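Local coordinates for protein ribonuclease VapC (Klebsiella pneumoniae, PDB 7BY3) that probably acts as the magnesium-dependent ribonuclease toxin of a toxin-antitoxin pair, with the PIN-domain fold of the VapC family, at residues I12-F17 against M42-G47; V78-E83 against I93-Q98. All blocks are in the same frame, centred on the assembly; numbering follows the deposited sequence.

Contact 1. Residues I12-F17 against M42-G47; sequences ILIDLF and MEVMVG
Apolar helix-to-helix packing in the buried interior joins L13, I14 and F17 of helix 10-17 to V44 of helix 38-50. The two segments run nearly the same way, their axes 10.3 Å apart and crossing at -26°, and they come closest in backbone at I14 and V44, whose CA atoms are 6.6 Å apart. V44 does most of the work from its side, pushing both methyls between three side chains of the other helix. Its CG1 stands anti to the backbone N (chi1 172°), which carries this methyl to the phenyl group of F17, where it lies 3.6 Å from CE2 and approaches the ring obliquely. The other methyl, CG2, goes to the leucine: V44 CG2 sits 4.0 Å from L13 CD1 and equally far from L13 CB, the two side chains crossing at about a right angle. I14 has the longest closest approach, CD1 to V44 CG2 at 4.2 Å, yet gives up more surface to the contact than L13 or F17.

In the PIN domain, helix 10-17 follows the first strand, 6-8, and D9, predicted to bind magnesium, stands at the junction between them; the side chain of L13 is about 8 Å from that of D9. Helix 54-61 covers the same apolar group, with L61 touching L13 and V44, and T57 touching F17 and V44. On the far side of helix 10-17, D15 forms a salt bridge with R107 and accepts a hydrogen bond from Y122. The chain of another protein also reaches this pair of helices: an aromatic side chain of that protein packs on I14, and a basic one of it forms a salt bridge with E43.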
loop_
_atom_site.group_PDB
_atom_site.type_symbol
_atom_site.label_atom_id
_atom_site.label_comp_id
_atom_site.label_asym_id
_atom_site.label_seq_id
_atom_site.Cartn_x
_atom_site.Cartn_y
_atom_site.Cartn_z
ATOM N N ILE B 12 -2.947 -17.875 -4.138
ATOM C CA ILE B 12 -2.443 -19.113 -3.556
ATOM C C ILE B 12 -2.900 -19.266 -2.111
ATOM O O ILE B 12 -3.329 -20.345 -1.701
ATOM C CB ILE B 12 -0.912 -19.176 -3.618
ATOM C CG1 ILE B 12 -0.458 -19.202 -5.074
ATOM C CG2 ILE B 12 -0.394 -20.405 -2.888
ATOM C CD1 ILE B 12 1.019 -19.333 -5.233
ATOM N N LEU B 13 -2.809 -18.183 -1.345
ATOM C CA LEU B 13 -3.281 -18.184 0.035
ATOM C C LEU B 13 -4.778 -18.472 0.095
ATOM O O LEU B 13 -5.234 -19.252 0.931
ATOM C CB LEU B 13 -2.971 -16.848 0.715
ATOM C CG LEU B 13 -1.537 -16.623 1.197
ATOM C CD1 LEU B 13 -1.429 -15.286 1.899
ATOM C CD2 LEU B 13 -1.101 -17.737 2.126
ATOM N N ILE B 14 -5.534 -17.843 -0.801
ATOM C CA ILE B 14 -6.969 -18.080 -0.909
ATOM C C ILE B 14 -7.253 -19.551 -1.195
ATOM O O ILE B 14 -8.123 -20.157 -0.570
ATOM C CB ILE B 14 -7.603 -17.211 -2.015
ATOM C CG1 ILE B 14 -7.517 -15.731 -1.642
ATOM C CG2 ILE B 14 -9.055 -17.602 -2.240
ATOM C CD1 ILE B 14 -8.249 -15.385 -0.364
ATOM N N ASP B 15 -6.505 -20.118 -2.136
ATOM C CA ASP B 15 -6.617 -21.532 -2.473
ATOM C C ASP B 15 -6.399 -22.417 -1.256
ATOM O O ASP B 15 -7.127 -23.383 -1.042
ATOM C CB ASP B 15 -5.615 -21.907 -3.561
ATOM C CG ASP B 15 -6.242 -21.977 -4.934
ATOM O OD1 ASP B 15 -7.472 -21.802 -5.042
ATOM O OD2 ASP B 15 -5.501 -22.207 -5.910
ATOM N N LEU B 16 -5.388 -22.077 -0.463
ATOM C CA LEU B 16 -5.052 -22.847 0.727
ATOM C C LEU B 16 -6.184 -22.841 1.744
ATOM O O LEU B 16 -6.630 -23.897 2.189
ATOM C CB LEU B 16 -3.780 -22.307 1.378
ATOM C CG LEU B 16 -3.467 -22.952 2.729
ATOM C CD1 LEU B 16 -2.863 -24.335 2.537
ATOM C CD2 LEU B 16 -2.559 -22.062 3.554
ATOM N N PHE B 17 -6.642 -21.647 2.109
ATOM C CA PHE B 17 -7.707 -21.508 3.098
ATOM C C PHE B 17 -9.003 -22.142 2.609
ATOM O O PHE B 17 -9.814 -22.606 3.407
ATOM C CB PHE B 17 -7.939 -20.036 3.441
ATOM C CG PHE B 17 -6.822 -19.415 4.224
ATOM C CD1 PHE B 17 -6.466 -19.918 5.464
ATOM C CD2 PHE B 17 -6.130 -18.322 3.727
ATOM C CE1 PHE B 17 -5.438 -19.347 6.190
ATOM C CE2 PHE B 17 -5.101 -17.748 4.447
ATOM C CZ PHE B 17 -4.754 -18.261 5.681
ATOM N N MET B 42 -4.438 -7.861 3.240
ATOM C CA MET B 42 -5.745 -7.210 3.261
ATOM C C MET B 42 -6.805 -7.987 2.482
ATOM O O MET B 42 -7.928 -8.156 2.956
ATOM C CB MET B 42 -5.639 -5.788 2.705
ATOM C CG MET B 42 -4.856 -4.833 3.588
ATOM S SD MET B 42 -4.951 -3.125 3.025
ATOM C CE MET B 42 -3.453 -3.007 2.056
ATOM N N GLU B 43 -6.448 -8.456 1.290
ATOM C CA GLU B 43 -7.396 -9.175 0.442
ATOM C C GLU B 43 -7.755 -10.544 1.010
ATOM O O GLU B 43 -8.841 -11.059 0.753
ATOM C CB GLU B 43 -6.847 -9.333 -0.979
ATOM C CG GLU B 43 -6.755 -8.032 -1.761
ATOM C CD GLU B 43 -6.738 -8.252 -3.265
ATOM O OE1 GLU B 43 -7.234 -9.305 -3.718
ATOM O OE2 GLU B 43 -6.237 -7.369 -3.994
ATOM N N VAL B 44 -6.845 -11.137 1.774
ATOM C CA VAL B 44 -7.137 -12.399 2.445
ATOM C C VAL B 44 -8.044 -12.152 3.651
ATOM O O VAL B 44 -8.970 -12.922 3.913
ATOM C CB VAL B 44 -5.847 -13.121 2.890
ATOM C CG1 VAL B 44 -6.177 -14.333 3.745
ATOM C CG2 VAL B 44 -5.035 -13.544 1.675
ATOM N N MET B 45 -7.790 -11.060 4.367
ATOM C CA MET B 45 -8.582 -10.710 5.544
ATOM C C MET B 45 -10.026 -10.365 5.176
ATOM O O MET B 45 -10.932 -10.511 5.997
ATOM C CB MET B 45 -7.940 -9.545 6.300
ATOM C CG MET B 45 -6.667 -9.914 7.047
ATOM S SD MET B 45 -6.876 -11.310 8.171
ATOM C CE MET B 45 -8.060 -10.637 9.330
ATOM N N VAL B 46 -10.231 -9.903 3.948
ATOM C CA VAL B 46 -11.579 -9.688 3.432
ATOM C C VAL B 46 -12.336 -11.013 3.439
ATOM O O VAL B 46 -13.507 -11.074 3.815
ATOM C CB VAL B 46 -11.556 -9.098 2.003
ATOM C CG1 VAL B 46 -12.872 -9.360 1.281
ATOM C CG2 VAL B 46 -11.241 -7.612 2.045
ATOM N N GLY B 47 -11.646 -12.077 3.040
ATOM C CA GLY B 47 -12.234 -13.402 3.007
ATOM C C GLY B 47 -12.322 -14.032 4.381
ATOM O O GLY B 47 -13.235 -14.809 4.658
#

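Contact 2. Residues V78-E83 against I93-Q98; sequences VALRQE and ILATAQ
Helices 71-83 and 88-99 of the PIN domain meet, within segments 78-83 and 93-98, through one leucine, L80, which reaches across to L94, A95 and Q98. The segments cross steeply, at 116° with axes 9.6 Å apart, and the second belongs to the helix that carries D90, a predicted magnesium ligand. L80 CD1 lies against the backbone, 3.5 Å from A95 N, and also touches the alanine methyl at 3.8 Å from A95 CB and the branch point of the other leucine at 3.8 Å from L94 CG. It brushes the Q98 amide as well, whereas CD2 meets Q98 alone in the second segment, L80 CD2 lying 3.7 Å from Q98 NE2 as the two side chains arrive from opposite directions. An extended chain beyond CG brings that amide up to the leucine methyls, and Q98 OE1 accepts a weak hydrogen bond from R76. A95 also packs on R76 and S77 earlier in the first helix, and L94 on L104 of strand 103-105 and on I115. Since L80 offers only hydrocarbon, it holds the second helix by dispersion and burial of apolar surface, bordered by the amide of the partly exposed Q98.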
loop_
_atom_site.group_PDB
_atom_site.type_symbol
_atom_site.label_atom_id
_atom_site.label_comp_id
_atom_site.label_asym_id
_atom_site.label_seq_id
_atom_site.Cartn_x
_atom_site.Cartn_y
_atom_site.Cartn_z
ATOM N N VAL B 78 5.310 1.693 -10.170
ATOM C CA VAL B 78 4.904 2.561 -11.272
ATOM C C VAL B 78 5.629 2.169 -12.558
ATOM O O VAL B 78 5.036 2.135 -13.638
ATOM C CB VAL B 78 5.183 4.047 -10.952
ATOM C CG1 VAL B 78 4.917 4.920 -12.169
ATOM C CG2 VAL B 78 4.340 4.502 -9.770
ATOM N N ALA B 79 6.913 1.856 -12.426
ATOM C CA ALA B 79 7.736 1.467 -13.562
ATOM C C ALA B 79 7.318 0.110 -14.124
ATOM O O ALA B 79 7.232 -0.062 -15.339
ATOM C CB ALA B 79 9.200 1.443 -13.163
ATOM N N LEU B 80 7.063 -0.849 -13.240
ATOM C CA LEU B 80 6.681 -2.196 -13.659
ATOM C C LEU B 80 5.342 -2.209 -14.368
ATOM O O LEU B 80 5.086 -3.052 -15.227
ATOM C CB LEU B 80 6.620 -3.141 -12.462
ATOM C CG LEU B 80 7.950 -3.636 -11.909
ATOM C CD1 LEU B 80 7.701 -4.490 -10.687
ATOM C CD2 LEU B 80 8.692 -4.420 -12.974
ATOM N N ARG B 81 4.486 -1.270 -13.988
ATOM C CA ARG B 81 3.136 -1.214 -14.516
ATOM C C ARG B 81 3.135 -0.858 -15.998
ATOM O O ARG B 81 2.298 -1.343 -16.757
ATOM C CB ARG B 81 2.298 -0.206 -13.732
ATOM C CG ARG B 81 0.850 -0.233 -14.130
ATOM C CD ARG B 81 -0.026 0.707 -13.325
ATOM N NE ARG B 81 -1.163 1.177 -14.118
ATOM C CZ ARG B 81 -1.071 1.854 -15.262
ATOM N NH1 ARG B 81 0.113 2.203 -15.756
ATOM N NH2 ARG B 81 -2.174 2.218 -15.903
ATOM N N GLN B 82 4.061 0.004 -16.403
ATOM C CA GLN B 82 4.186 0.363 -17.810
ATOM C C GLN B 82 4.977 -0.663 -18.618
ATOM O O GLN B 82 4.608 -0.981 -19.750
ATOM C CB GLN B 82 4.833 1.736 -17.959
ATOM C CG GLN B 82 4.856 2.234 -19.396
ATOM C CD GLN B 82 3.466 2.495 -19.948
ATOM O OE1 GLN B 82 2.807 1.589 -20.460
ATOM N NE2 GLN B 82 3.015 3.739 -19.847
ATOM N N GLU B 83 6.069 -1.163 -18.046
ATOM C CA GLU B 83 6.916 -2.118 -18.751
ATOM C C GLU B 83 6.130 -3.370 -19.128
ATOM O O GLU B 83 6.175 -3.819 -20.272
ATOM C CB GLU B 83 8.137 -2.497 -17.906
ATOM C CG GLU B 83 9.269 -3.130 -18.711
ATOM C CD GLU B 83 10.336 -3.775 -17.843
ATOM O OE1 GLU B 83 10.182 -3.772 -16.604
ATOM O OE2 GLU B 83 11.335 -4.278 -18.402
ATOM N N ILE B 93 2.900 -6.090 -6.022
ATOM C CA ILE B 93 3.311 -7.398 -5.529
ATOM C C ILE B 93 4.577 -7.869 -6.249
ATOM O O ILE B 93 5.460 -8.473 -5.640
ATOM C CB ILE B 93 2.175 -8.432 -5.692
ATOM C CG1 ILE B 93 1.089 -8.176 -4.645
ATOM C CG2 ILE B 93 2.696 -9.848 -5.538
ATOM C CD1 ILE B 93 -0.150 -9.014 -4.825
ATOM N N LEU B 94 4.676 -7.565 -7.539
ATOM C CA LEU B 94 5.871 -7.896 -8.308
ATOM C C LEU B 94 7.049 -7.016 -7.892
ATOM O O LEU B 94 8.188 -7.477 -7.835
ATOM C CB LEU B 94 5.604 -7.756 -9.809
ATOM C CG LEU B 94 6.760 -8.122 -10.745
ATOM C CD1 LEU B 94 7.258 -9.531 -10.464
ATOM C CD2 LEU B 94 6.346 -7.980 -12.200
ATOM N N ALA B 95 6.769 -5.749 -7.599
ATOM C CA ALA B 95 7.797 -4.816 -7.141
ATOM C C ALA B 95 8.351 -5.239 -5.789
ATOM O O ALA B 95 9.549 -5.125 -5.530
ATOM C CB ALA B 95 7.237 -3.407 -7.063
ATOM N N THR B 96 7.463 -5.724 -4.930
ATOM C CA THR B 96 7.843 -6.201 -3.610
ATOM C C THR B 96 8.781 -7.401 -3.716
ATOM O O THR B 96 9.768 -7.496 -2.985
ATOM C CB THR B 96 6.597 -6.577 -2.782
ATOM O OG1 THR B 96 5.804 -5.406 -2.558
ATOM C CG2 THR B 96 6.996 -7.172 -1.444
ATOM N N ALA B 97 8.479 -8.306 -4.641
ATOM C CA ALA B 97 9.297 -9.496 -4.849
ATOM C C ALA B 97 10.688 -9.134 -5.359
ATOM O O ALA B 97 11.691 -9.633 -4.851
ATOM C CB ALA B 97 8.612 -10.447 -5.816
ATOM N N GLN B 98 10.738 -8.265 -6.365
ATOM C CA GLN B 98 12.000 -7.846 -6.965
ATOM C C GLN B 98 12.936 -7.193 -5.957
ATOM O O GLN B 98 14.105 -7.563 -5.857
ATOM C CB GLN B 98 11.752 -6.875 -8.121
ATOM C CG GLN B 98 11.062 -7.483 -9.321
ATOM C CD GLN B 98 11.168 -6.600 -10.544
ATOM O OE1 GLN B 98 11.538 -5.431 -10.447
ATOM N NE2 GLN B 98 10.843 -7.154 -11.704
#

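Contact 1 and contact 2 lie on opposite sides of the chain's centre, their own centres 21 Å apart and their nearest atoms about 6 Å apart without touching. The predicted magnesium site links them in space: D9 immediately precedes the helix of contact 1, D90 belongs to a helix of contact 2, and the side chain of L94 is about 8 Å from that of D9 and about 6 Å from that of D90. Outer faces of both meet the second subunit in complementary fashion, for V46 of contact 1 packs on R81 of that subunit, while R81 of contact 2 packs on its V46.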